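Local coordinates for protein O-methyltransferase, putative (Bacillus cereus, PDB 3DUL) that probably transfers a methyl group from S-adenosyl-L-methionine to an oxygen of an acceptor molecule whose identity is not established, at residues B[10-15]-B[206-211]; B[38-43]-B[66-71]; B[46-51]-B[73-78]; B[200-205]-B[217-222]. All coordinates share one frame; numbering follows the deposited sequence.

Interaction 1 (B[10-15]-B[206-211]); sequences VDQYVS and QTVGSK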
loop_
_atom_site.group_PDB
_atom_site.type_symbol
_atom_site.label_atom_id
_atom_site.label_comp_id
_atom_site.label_asym_id
_atom_site.label_seq_id
_atom_site.Cartn_x
_atom_site.Cartn_y
_atom_site.Cartn_z
ATOM N N VAL B 10 -14.254 -3.439 13.983
ATOM C CA VAL B 10 -14.762 -2.864 12.747
ATOM C C VAL B 10 -13.892 -3.247 11.553
ATOM O O VAL B 10 -14.405 -3.623 10.503
ATOM C CB VAL B 10 -14.834 -1.330 12.835
ATOM C CG1 VAL B 10 -15.247 -0.755 11.481
ATOM C CG2 VAL B 10 -15.826 -0.915 13.915
ATOM N N ASP B 11 -12.576 -3.172 11.713
ATOM C CA ASP B 11 -11.685 -3.503 10.611
ATOM C C ASP B 11 -11.636 -4.983 10.272
ATOM O O ASP B 11 -11.364 -5.352 9.133
ATOM C CB ASP B 11 -10.282 -2.977 10.884
ATOM C CG ASP B 11 -10.242 -1.467 10.930
ATOM O OD1 ASP B 11 -11.079 -0.844 10.238
ATOM O OD2 ASP B 11 -9.385 -0.906 11.641
ATOM N N GLN B 12 -11.896 -5.839 11.252
ATOM C CA GLN B 12 -11.886 -7.264 10.975
ATOM C C GLN B 12 -13.164 -7.599 10.226
ATOM O O GLN B 12 -13.184 -8.501 9.390
ATOM C CB GLN B 12 -11.761 -8.055 12.276
ATOM C CG GLN B 12 -10.384 -7.893 12.894
ATOM C CD GLN B 12 -10.288 -8.472 14.282
ATOM O OE1 GLN B 12 -11.140 -8.211 15.134
ATOM N NE2 GLN B 12 -9.241 -9.250 14.526
ATOM N N TYR B 13 -14.228 -6.856 10.515
ATOM C CA TYR B 13 -15.496 -7.056 9.825
ATOM C C TYR B 13 -15.273 -6.655 8.365
ATOM O O TYR B 13 -15.696 -7.349 7.437
ATOM C CB TYR B 13 -16.586 -6.172 10.435
ATOM C CG TYR B 13 -17.842 -6.103 9.590
ATOM C CD1 TYR B 13 -18.717 -7.187 9.515
ATOM C CD2 TYR B 13 -18.119 -4.976 8.812
ATOM C CE1 TYR B 13 -19.837 -7.155 8.679
ATOM C CE2 TYR B 13 -19.236 -4.935 7.971
ATOM C CZ TYR B 13 -20.087 -6.027 7.909
ATOM O OH TYR B 13 -21.171 -6.002 7.056
ATOM N N VAL B 14 -14.603 -5.522 8.178
ATOM C CA VAL B 14 -14.297 -5.003 6.846
ATOM C C VAL B 14 -13.470 -6.019 6.071
ATOM O O VAL B 14 -13.706 -6.250 4.884
ATOM C CB VAL B 14 -13.511 -3.673 6.941
ATOM C CG1 VAL B 14 -12.975 -3.272 5.565
ATOM C CG2 VAL B 14 -14.414 -2.588 7.495
ATOM N N SER B 15 -12.495 -6.621 6.746
ATOM C CA SER B 15 -11.652 -7.619 6.105
ATOM C C SER B 15 -12.521 -8.775 5.637
ATOM O O SER B 15 -12.295 -9.349 4.571
ATOM C CB SER B 15 -10.600 -8.144 7.077
ATOM O OG SER B 15 -9.840 -9.171 6.462
ATOM N N GLN B 206 -0.101 0.009 8.016
ATOM C CA GLN B 206 -0.588 -1.034 8.907
ATOM C C GLN B 206 -1.872 -1.578 8.294
ATOM O O GLN B 206 -2.529 -0.905 7.493
ATOM C CB GLN B 206 -0.874 -0.478 10.306
ATOM C CG GLN B 206 -2.185 0.282 10.426
ATOM C CD GLN B 206 -2.469 0.762 11.844
ATOM O OE1 GLN B 206 -3.558 1.257 12.142
ATOM N NE2 GLN B 206 -1.485 0.622 12.724
ATOM N N THR B 207 -2.213 -2.804 8.663
ATOM C CA THR B 207 -3.422 -3.447 8.181
ATOM C C THR B 207 -3.879 -4.322 9.347
ATOM O O THR B 207 -3.045 -4.764 10.138
ATOM C CB THR B 207 -3.124 -4.305 6.931
ATOM O OG1 THR B 207 -4.355 -4.702 6.318
ATOM C CG2 THR B 207 -2.324 -5.544 7.306
ATOM N N VAL B 208 -5.181 -4.559 9.478
ATOM C CA VAL B 208 -5.658 -5.374 10.593
ATOM C C VAL B 208 -5.367 -6.847 10.368
ATOM O O VAL B 208 -5.257 -7.299 9.232
ATOM C CB VAL B 208 -7.178 -5.209 10.834
ATOM C CG1 VAL B 208 -7.973 -5.932 9.757
ATOM C CG2 VAL B 208 -7.538 -5.740 12.214
ATOM N N GLY B 209 -5.240 -7.588 11.465
ATOM C CA GLY B 209 -4.975 -9.012 11.382
ATOM C C GLY B 209 -5.773 -9.746 12.443
ATOM O O GLY B 209 -6.529 -9.127 13.192
ATOM N N SER B 210 -5.601 -11.061 12.522
ATOM C CA SER B 210 -6.322 -11.862 13.503
ATOM C C SER B 210 -5.999 -11.460 14.937
ATOM O O SER B 210 -6.900 -11.339 15.769
ATOM C CB SER B 210 -6.015 -13.347 13.302
ATOM O OG SER B 210 -4.625 -13.601 13.380
ATOM N N LYS B 211 -4.717 -11.250 15.223
ATOM C CA LYS B 211 -4.284 -10.863 16.563
ATOM C C LYS B 211 -3.678 -9.463 16.607
ATOM O O LYS B 211 -2.544 -9.284 17.049
ATOM C CB LYS B 211 -3.276 -11.888 17.101
ATOM C CG LYS B 211 -3.901 -13.258 17.348
ATOM C CD LYS B 211 -2.903 -14.285 17.865
ATOM C CE LYS B 211 -1.862 -14.635 16.817
ATOM N NZ LYS B 211 -0.950 -15.715 17.279
HETATM O O HOH W 1 -7.368 -8.896 7.565
#

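Interaction 2 (B[38-43]-B[66-71]); sequences PAHDVS and GTLGGY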
loop_
_atom_site.group_PDB
_atom_site.type_symbol
_atom_site.label_atom_id
_atom_site.label_comp_id
_atom_site.label_asym_id
_atom_site.label_seq_id
_atom_site.Cartn_x
_atom_site.Cartn_y
_atom_site.Cartn_z
ATOM N N PRO B 38 5.964 -20.778 14.367
ATOM C CA PRO B 38 6.342 -19.725 15.312
ATOM C C PRO B 38 5.181 -18.734 15.426
ATOM O O PRO B 38 4.421 -18.548 14.472
ATOM C CB PRO B 38 7.567 -19.100 14.652
ATOM C CG PRO B 38 8.179 -20.255 13.923
ATOM C CD PRO B 38 6.981 -20.932 13.313
ATOM N N ALA B 39 5.046 -18.105 16.587
ATOM C CA ALA B 39 3.976 -17.144 16.815
ATOM C C ALA B 39 3.904 -16.089 15.712
ATOM O O ALA B 39 4.894 -15.413 15.422
ATOM C CB ALA B 39 4.174 -16.470 18.166
ATOM N N HIS B 40 2.738 -15.957 15.090
ATOM C CA HIS B 40 2.557 -14.965 14.033
ATOM C C HIS B 40 1.087 -14.618 13.846
ATOM O O HIS B 40 0.198 -15.334 14.302
ATOM C CB HIS B 40 3.138 -15.468 12.708
ATOM C CG HIS B 40 2.349 -16.574 12.080
ATOM N ND1 HIS B 40 2.295 -17.847 12.608
ATOM C CD2 HIS B 40 1.577 -16.596 10.967
ATOM C CE1 HIS B 40 1.524 -18.605 11.849
ATOM N NE2 HIS B 40 1.076 -17.871 10.846
ATOM N N ASP B 41 0.833 -13.511 13.165
ATOM C CA ASP B 41 -0.531 -13.077 12.933
ATOM C C ASP B 41 -0.975 -13.429 11.516
ATOM O O ASP B 41 -0.147 -13.649 10.638
ATOM C CB ASP B 41 -0.629 -11.573 13.175
ATOM C CG ASP B 41 -2.031 -11.052 13.013
ATOM O OD1 ASP B 41 -2.967 -11.688 13.534
ATOM O OD2 ASP B 41 -2.198 -10.003 12.371
ATOM N N VAL B 42 -2.283 -13.494 11.304
ATOM C CA VAL B 42 -2.832 -13.825 9.992
ATOM C C VAL B 42 -3.648 -12.639 9.510
ATOM O O VAL B 42 -4.602 -12.226 10.172
ATOM C CB VAL B 42 -3.744 -15.065 10.066
ATOM C CG1 VAL B 42 -4.184 -15.471 8.670
ATOM C CG2 VAL B 42 -3.009 -16.210 10.749
ATOM N N SER B 43 -3.276 -12.095 8.355
ATOM C CA SER B 43 -3.964 -10.927 7.820
ATOM C C SER B 43 -4.371 -11.039 6.356
ATOM O O SER B 43 -3.551 -10.845 5.453
ATOM C CB SER B 43 -3.083 -9.687 8.007
ATOM O OG SER B 43 -3.712 -8.526 7.491
ATOM N N GLY B 66 11.117 -15.805 4.907
ATOM C CA GLY B 66 10.288 -16.195 6.031
ATOM C C GLY B 66 9.007 -16.883 5.578
ATOM O O GLY B 66 7.909 -16.418 5.868
ATOM N N THR B 67 9.153 -18.004 4.884
ATOM C CA THR B 67 8.018 -18.764 4.358
ATOM C C THR B 67 6.958 -19.171 5.371
ATOM O O THR B 67 5.760 -19.064 5.104
ATOM C CB THR B 67 8.486 -20.053 3.671
ATOM O OG1 THR B 67 9.592 -19.769 2.813
ATOM C CG2 THR B 67 7.353 -20.658 2.850
ATOM N N LEU B 68 7.393 -19.647 6.537
ATOM C CA LEU B 68 6.461 -20.108 7.558
ATOM C C LEU B 68 5.593 -21.205 6.946
ATOM O O LEU B 68 6.117 -22.171 6.397
ATOM C CB LEU B 68 5.579 -18.962 8.066
ATOM C CG LEU B 68 6.223 -17.925 8.994
ATOM C CD1 LEU B 68 5.180 -16.885 9.410
ATOM C CD2 LEU B 68 6.793 -18.625 10.222
ATOM N N GLY B 69 4.275 -21.037 7.015
ATOM C CA GLY B 69 3.364 -22.032 6.469
ATOM C C GLY B 69 2.968 -21.827 5.016
ATOM O O GLY B 69 2.196 -22.616 4.465
ATOM N N GLY B 70 3.479 -20.764 4.398
ATOM C CA GLY B 70 3.177 -20.501 3.003
ATOM C C GLY B 70 1.956 -19.639 2.730
ATOM O O GLY B 70 1.602 -19.427 1.559
ATOM N N TYR B 71 1.314 -19.143 3.781
ATOM C CA TYR B 71 0.125 -18.304 3.625
ATOM C C TYR B 71 0.429 -17.082 2.747
ATOM O O TYR B 71 -0.231 -16.845 1.731
ATOM C CB TYR B 71 -0.375 -17.828 4.986
ATOM C CG TYR B 71 -1.649 -17.011 4.928
ATOM C CD1 TYR B 71 -2.896 -17.629 4.829
ATOM C CD2 TYR B 71 -1.608 -15.618 4.991
ATOM C CE1 TYR B 71 -4.080 -16.874 4.805
ATOM C CE2 TYR B 71 -2.779 -14.856 4.960
ATOM C CZ TYR B 71 -4.009 -15.485 4.870
ATOM O OH TYR B 71 -5.163 -14.724 4.862
#

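Interaction 3 (B[46-51]-B[73-78]); sequences QGKFLQ and TIWLAR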
loop_
_atom_site.group_PDB
_atom_site.type_symbol
_atom_site.label_atom_id
_atom_site.label_comp_id
_atom_site.label_asym_id
_atom_site.label_seq_id
_atom_site.Cartn_x
_atom_site.Cartn_y
_atom_site.Cartn_z
ATOM N N GLN B 46 -3.647 -7.958 4.440
ATOM C CA GLN B 46 -2.250 -7.776 4.050
ATOM C C GLN B 46 -1.936 -8.701 2.873
ATOM O O GLN B 46 -1.196 -8.343 1.959
ATOM C CB GLN B 46 -1.282 -8.081 5.198
ATOM C CG GLN B 46 0.145 -7.685 4.823
ATOM C CD GLN B 46 1.193 -8.202 5.779
ATOM O OE1 GLN B 46 1.348 -9.414 5.958
ATOM N NE2 GLN B 46 1.930 -7.287 6.393
ATOM N N GLY B 47 -2.494 -9.907 2.902
ATOM C CA GLY B 47 -2.269 -10.835 1.811
ATOM C C GLY B 47 -2.789 -10.222 0.520
ATOM O O GLY B 47 -2.128 -10.259 -0.515
ATOM N N LYS B 48 -3.982 -9.648 0.593
ATOM C CA LYS B 48 -4.597 -9.014 -0.567
ATOM C C LYS B 48 -3.695 -7.872 -1.049
ATOM O O LYS B 48 -3.459 -7.702 -2.249
ATOM C CB LYS B 48 -5.960 -8.457 -0.171
ATOM C CG LYS B 48 -7.120 -9.065 -0.904
ATOM C CD LYS B 48 -7.106 -8.690 -2.372
ATOM C CE LYS B 48 -8.364 -9.195 -3.043
ATOM N NZ LYS B 48 -9.587 -8.718 -2.332
ATOM N N PHE B 49 -3.216 -7.082 -0.097
ATOM C CA PHE B 49 -2.330 -5.959 -0.394
ATOM C C PHE B 49 -1.131 -6.462 -1.180
ATOM O O PHE B 49 -0.714 -5.867 -2.176
ATOM C CB PHE B 49 -1.848 -5.314 0.906
ATOM C CG PHE B 49 -0.789 -4.269 0.707
ATOM C CD1 PHE B 49 -1.130 -2.965 0.367
ATOM C CD2 PHE B 49 0.556 -4.594 0.852
ATOM C CE1 PHE B 49 -0.144 -1.994 0.175
ATOM C CE2 PHE B 49 1.548 -3.631 0.662
ATOM C CZ PHE B 49 1.193 -2.328 0.324
ATOM N N LEU B 50 -0.559 -7.569 -0.723
ATOM C CA LEU B 50 0.586 -8.126 -1.414
ATOM C C LEU B 50 0.226 -8.556 -2.834
ATOM O O LEU B 50 0.941 -8.236 -3.783
ATOM C CB LEU B 50 1.148 -9.315 -0.629
ATOM C CG LEU B 50 1.771 -8.969 0.733
ATOM C CD1 LEU B 50 2.134 -10.257 1.460
ATOM C CD2 LEU B 50 3.006 -8.093 0.542
ATOM N N GLN B 51 -0.873 -9.289 -2.990
ATOM C CA GLN B 51 -1.256 -9.737 -4.327
ATOM C C GLN B 51 -1.487 -8.534 -5.258
ATOM O O GLN B 51 -0.924 -8.474 -6.350
ATOM C CB GLN B 51 -2.518 -10.601 -4.279
ATOM C CG GLN B 51 -2.834 -11.231 -5.630
ATOM C CD GLN B 51 -4.221 -11.847 -5.701
ATOM O OE1 GLN B 51 -4.600 -12.433 -6.720
ATOM N NE2 GLN B 51 -4.985 -11.711 -4.631
ATOM N N THR B 73 3.016 -16.663 0.912
ATOM C CA THR B 73 3.581 -17.125 -0.349
ATOM C C THR B 73 2.452 -17.286 -1.366
ATOM O O THR B 73 2.598 -16.940 -2.540
ATOM C CB THR B 73 4.273 -18.504 -0.201
ATOM O OG1 THR B 73 5.036 -18.530 1.008
ATOM C CG2 THR B 73 5.192 -18.774 -1.384
ATOM N N ILE B 74 1.327 -17.820 -0.902
ATOM C CA ILE B 74 0.171 -18.045 -1.764
ATOM C C ILE B 74 -0.335 -16.726 -2.341
ATOM O O ILE B 74 -0.514 -16.611 -3.557
ATOM C CB ILE B 74 -0.961 -18.741 -0.987
ATOM C CG1 ILE B 74 -0.475 -20.109 -0.501
ATOM C CG2 ILE B 74 -2.189 -18.916 -1.872
ATOM C CD1 ILE B 74 0.089 -20.973 -1.597
ATOM N N TRP B 75 -0.554 -15.747 -1.469
ATOM C CA TRP B 75 -1.022 -14.425 -1.906
ATOM C C TRP B 75 -0.065 -13.799 -2.930
ATOM O O TRP B 75 -0.496 -13.234 -3.934
ATOM C CB TRP B 75 -1.181 -13.485 -0.713
ATOM C CG TRP B 75 -2.418 -13.708 0.089
ATOM C CD1 TRP B 75 -2.505 -14.259 1.342
ATOM C CD2 TRP B 75 -3.747 -13.330 -0.277
ATOM N NE1 TRP B 75 -3.810 -14.233 1.779
ATOM C CE2 TRP B 75 -4.593 -13.669 0.804
ATOM C CE3 TRP B 75 -4.309 -12.732 -1.416
ATOM C CZ2 TRP B 75 -5.969 -13.431 0.781
ATOM C CZ3 TRP B 75 -5.675 -12.497 -1.436
ATOM C CH2 TRP B 75 -6.492 -12.846 -0.344
ATOM N N LEU B 76 1.237 -13.900 -2.679
ATOM C CA LEU B 76 2.218 -13.356 -3.613
ATOM C C LEU B 76 2.167 -14.071 -4.966
ATOM O O LEU B 76 2.083 -13.420 -6.018
ATOM C CB LEU B 76 3.634 -13.477 -3.030
ATOM C CG LEU B 76 3.984 -12.600 -1.830
ATOM C CD1 LEU B 76 5.254 -13.123 -1.175
ATOM C CD2 LEU B 76 4.180 -11.148 -2.284
ATOM N N ALA B 77 2.201 -15.404 -4.947
ATOM C CA ALA B 77 2.187 -16.179 -6.181
ATOM C C ALA B 77 0.915 -15.953 -6.993
ATOM O O ALA B 77 0.939 -16.041 -8.222
ATOM C CB ALA B 77 2.360 -17.675 -5.877
ATOM N N ARG B 78 -0.179 -15.669 -6.298
ATOM C CA ARG B 78 -1.467 -15.408 -6.939
ATOM C C ARG B 78 -1.395 -14.108 -7.739
ATOM O O ARG B 78 -2.225 -13.866 -8.618
ATOM C CB ARG B 78 -2.561 -15.270 -5.884
ATOM C CG ARG B 78 -3.194 -16.562 -5.377
ATOM C CD ARG B 78 -3.706 -16.321 -3.967
ATOM N NE ARG B 78 -4.928 -17.029 -3.587
ATOM C CZ ARG B 78 -5.205 -18.299 -3.863
ATOM N NH1 ARG B 78 -4.352 -19.046 -4.554
ATOM N NH2 ARG B 78 -6.328 -18.835 -3.407
#

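Interaction 4 (B[200-205]-B[217-222]); sequences VSATAL and IMAVVK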
loop_
_atom_site.group_PDB
_atom_site.type_symbol
_atom_site.label_atom_id
_atom_site.label_comp_id
_atom_site.label_asym_id
_atom_site.label_seq_id
_atom_site.Cartn_x
_atom_site.Cartn_y
_atom_site.Cartn_z
ATOM N N VAL B 200 16.963 3.834 -0.948
ATOM C CA VAL B 200 15.535 3.534 -0.929
ATOM C C VAL B 200 14.687 4.701 -0.445
ATOM O O VAL B 200 15.161 5.589 0.263
ATOM C CB VAL B 200 15.217 2.320 -0.018
ATOM C CG1 VAL B 200 16.098 1.143 -0.385
ATOM C CG2 VAL B 200 15.398 2.700 1.437
ATOM N N SER B 201 13.421 4.686 -0.840
ATOM C CA SER B 201 12.451 5.693 -0.436
ATOM C C SER B 201 11.343 4.838 0.175
ATOM O O SER B 201 10.912 3.876 -0.451
ATOM C CB SER B 201 11.927 6.441 -1.665
ATOM O OG SER B 201 11.023 7.455 -1.281
ATOM N N ALA B 202 10.879 5.170 1.372
ATOM C CA ALA B 202 9.863 4.336 1.997
ATOM C C ALA B 202 8.828 5.039 2.847
ATOM O O ALA B 202 8.973 6.204 3.198
ATOM C CB ALA B 202 10.548 3.261 2.846
ATOM N N THR B 203 7.772 4.297 3.171
ATOM C CA THR B 203 6.714 4.775 4.038
ATOM C C THR B 203 6.321 3.597 4.930
ATOM O O THR B 203 6.788 2.468 4.725
ATOM C CB THR B 203 5.474 5.284 3.245
ATOM O OG1 THR B 203 4.555 5.893 4.157
ATOM C CG2 THR B 203 4.773 4.141 2.525
ATOM N N ALA B 204 5.495 3.862 5.931
ATOM C CA ALA B 204 5.052 2.812 6.840
ATOM C C ALA B 204 3.535 2.752 6.853
ATOM O O ALA B 204 2.864 3.783 6.879
ATOM C CB ALA B 204 5.581 3.070 8.243
ATOM N N LEU B 205 3.005 1.532 6.849
ATOM C CA LEU B 205 1.566 1.306 6.836
ATOM C C LEU B 205 1.195 0.221 7.842
ATOM O O LEU B 205 2.063 -0.411 8.433
ATOM C CB LEU B 205 1.134 0.821 5.451
ATOM C CG LEU B 205 1.821 1.512 4.281
ATOM C CD1 LEU B 205 1.846 0.591 3.072
ATOM C CD2 LEU B 205 1.097 2.815 3.993
ATOM N N ILE B 217 6.695 -1.813 6.487
ATOM C CA ILE B 217 7.308 -0.767 5.677
ATOM C C ILE B 217 7.131 -1.118 4.204
ATOM O O ILE B 217 7.141 -2.283 3.825
ATOM C CB ILE B 217 8.825 -0.645 5.949
ATOM C CG1 ILE B 217 9.421 0.484 5.103
ATOM C CG2 ILE B 217 9.523 -1.948 5.606
ATOM C CD1 ILE B 217 10.934 0.531 5.098
HETATM N N MSE B 218 6.934 -0.097 3.380
HETATM C CA MSE B 218 6.824 -0.306 1.953
HETATM C C MSE B 218 7.918 0.594 1.397
HETATM O O MSE B 218 7.903 1.799 1.638
HETATM C CB MSE B 218 5.465 0.149 1.413
HETATM C CG MSE B 218 5.379 0.028 -0.091
HETATM SE SE MSE B 218 3.686 0.612 -0.827
HETATM C CE MSE B 218 4.164 2.448 -1.277
ATOM N N ALA B 219 8.870 0.015 0.679
ATOM C CA ALA B 219 9.956 0.806 0.119
ATOM C C ALA B 219 10.198 0.518 -1.354
ATOM O O ALA B 219 9.884 -0.565 -1.852
ATOM C CB ALA B 219 11.233 0.551 0.908
ATOM N N VAL B 220 10.758 1.501 -2.055
ATOM C CA VAL B 220 11.085 1.331 -3.463
ATOM C C VAL B 220 12.554 1.698 -3.652
ATOM O O VAL B 220 12.998 2.754 -3.197
ATOM C CB VAL B 220 10.226 2.233 -4.374
ATOM C CG1 VAL B 220 10.571 1.959 -5.827
ATOM C CG2 VAL B 220 8.748 1.970 -4.123
ATOM N N VAL B 221 13.306 0.823 -4.301
ATOM C CA VAL B 221 14.722 1.069 -4.523
ATOM C C VAL B 221 14.893 2.167 -5.564
ATOM O O VAL B 221 14.286 2.108 -6.633
ATOM C CB VAL B 221 15.430 -0.209 -4.990
ATOM C CG1 VAL B 221 16.912 0.055 -5.176
ATOM C CG2 VAL B 221 15.209 -1.319 -3.964
ATOM N N LYS B 222 15.714 3.162 -5.236
ATOM C CA LYS B 222 15.954 4.295 -6.131
ATOM C C LYS B 222 16.869 3.942 -7.292
ATOM O O LYS B 222 17.595 2.929 -7.193
ATOM C CB LYS B 222 16.568 5.467 -5.359
ATOM C CG LYS B 222 15.676 6.099 -4.313
ATOM C CD LYS B 222 16.444 7.172 -3.549
ATOM C CE LYS B 222 15.614 7.800 -2.449
ATOM N NZ LYS B 222 14.496 8.627 -2.995
#

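Interaction 1 (B[10-15]-B[206-211])
V208 points from the strand into the side of helix 7-18, and each of its side-chain carbons finds a partner there. Its CB lies 3.8 Å from D11 CB. Its CG1, turned between the backbone N and the carbonyl carbon (chi1 74°), reaches the helix backbone, 3.5 Å from D11 O. The other branch, CG2, ends 3.6 Å from Q12 CG, with the two side chains crossing at about a right angle. Valine suits this place because it is apolar and branched at CB, so that one methyl meets the helix backbone at D11 and the other the aliphatic CG of Q12. The glutamine then continues past the valine, extended beyond CG, and its NE2 donates to G209 O at 3.0 Å. That bond is bent, 144° at the hydrogen, and the donor is tilted out of the carbonyl plane. Farther along the helix a water links the two segments, 2.7 Å from S15 OG and donating to V208 O over 3.1 Å. D11 brings its CB to the valine but sends its OD2 to Y213 OH and, as a salt bridge, to R170 of the second subunit. The local axes of 10-15 and 206-209 lie at 84°, nearly perpendicular. T45 of helix 44-57 and Y213 of strand 212-221 also pack on V208, while Y13 and V14 meet the second subunit.

Interaction 2 (B[38-43]-B[66-71])
S43 OG is gripped by three groups, V208 O, Q46 N and T45 OG1; the bond to Q46 N caps the start of helix 44-57, and the carbonyl C of S43 lies 4.1 Å from Y71 OH of the other loop. Nearer the start of 38-43, H40 ND1 donates to P38 O over 2.9 Å, a bond of 152° at the hydrogen that steadies the imidazole, and both residues bear on L68. The histidine CG sits between its own backbone N and carbonyl carbon (chi1 71°), which folds the ring back to the proline carbonyl and presents one face to the leucine. L68 CD1 lies over that face, toward its rim, 4.1 Å from the centroid of the H40 ring, in a CH-pi contact. The other branch, L68 CD2, packs 3.9 Å from P38 CD, so the forked leucine serves two partners at once. A second CH-pi contact forms at the first residue of helix 71-77: V42 CG1 stands 4.1 Å from the centroid of the Y71 ring, again over a face and off centre. The tyrosine ring is flanked further by L29 of helix 23-32 and meets W75 edge-to-face. L68 itself occupies the second position of a type II' turn from T67 to G70, with a positive phi unusual for leucine, while G66 and G70 adopt backbone angles that would jam a beta carbon against the preceding carbonyl. This glycine-rich loop after the first parallel strand is the cofactor-binding loop of Rossmann-like methyltransferases, and V42 and L68 both bind S-adenosyl-L-homocysteine in this protein.

Interaction 3 (B[46-51]-B[73-78])
Helices 44-57 and 71-77 run in roughly the same direction, their local axes 7.9 Å apart and inclined by 30°, and pack together on the sheet of the Rossmann-like fold. The closeness rests on G47, whose backbone lies flat against the indole of W75. G47 CA stands 3.4 Å from the centroid of the five-membered ring, only 12° off its normal, a CH-pi contact. G47 C is 3.3 Å from W75 CD2 over the same face. Glycine suits this place because the ring occupies the very space into which a beta carbon would project. K48 continues the cover: its N lies over the ring and its CG is 3.8 Å from W75 CZ3, after which the chain bends so that NZ can donate to A202 O of the second subunit. Q51 comes from the side at about a right angle to the tryptophan, its amide at the ring's edge and its CB 3.3 Å from W75 O; its CG is anti to the backbone N, chi1 -172°, which directs the chain across to R78. The arginine brings its CB toward Q51 but carries its guanidinium away to a salt bridge with D22. Toward the sheet, where F138 of strand 136-139 touches both leucines, the helices close with an apolar pair, L50 CB to L76 CD2 at 3.9 Å.

Interaction 4 (B[200-205]-B[217-222])
Strands 200-209 and 212-221 form the C-terminal beta hairpin that lies at one edge of the sheet within the chain of this Rossmann-like methyltransferase, antiparallel to each other, with their local axes at 162°. Between 200-205 and 217-222, two hydrogen-bonded pairs join the strands. S201 N donates to V220 O at 3.1 Å and V220 N returns to S201 O at 2.9 Å. In the next pair, T203 N reaches M218 O at 2.9 Å, while M218 N to T203 O, also 2.9 Å, is the straighter bond, 171° at the hydrogen. V200, A202, I217, A219 and V221 face one side of the sheet, where helices 188-195 and 146-155 pack, so small or apolar residues suit them. On the other side, L205 CD1 crosses to M218 CB at 4.0 Å. M218, a selenomethionine, also meets L53 of helix 44-57. T203 OG1 bonds to T45 O of the second subunit. K222 folds back at the chain end, its CE 3.5 Å from V200 O. Between the hydrogen-bonded pairs the small side chains of A202 and A219 press tightly, CB to CB at 3.4 Å. I217 holds CG1 anti to its backbone N (chi1 -179°), which carries CD1 over to A202 CB, 3.6 Å away.

Interaction 2 lies at the surface and in the cofactor site, joining two loops through CH-pi and apolar contacts, whereas the other three are buried. Interaction 3 packs helix on helix through a glycine and an indole; interaction 4 relies on backbone hydrogen bonds between strands. Interaction 1 mixes apolar packing with a side-chain bond and a bridging water. Interactions 1 and 4 share strand 200-209 at different points along it, and interactions 1, 3 and 4 all touch the second subunit. F49, on the helix of interaction 3, packs against M218 and L205 of interaction 4. Interactions 1 and 2 meet where D41 approaches S210 and K211.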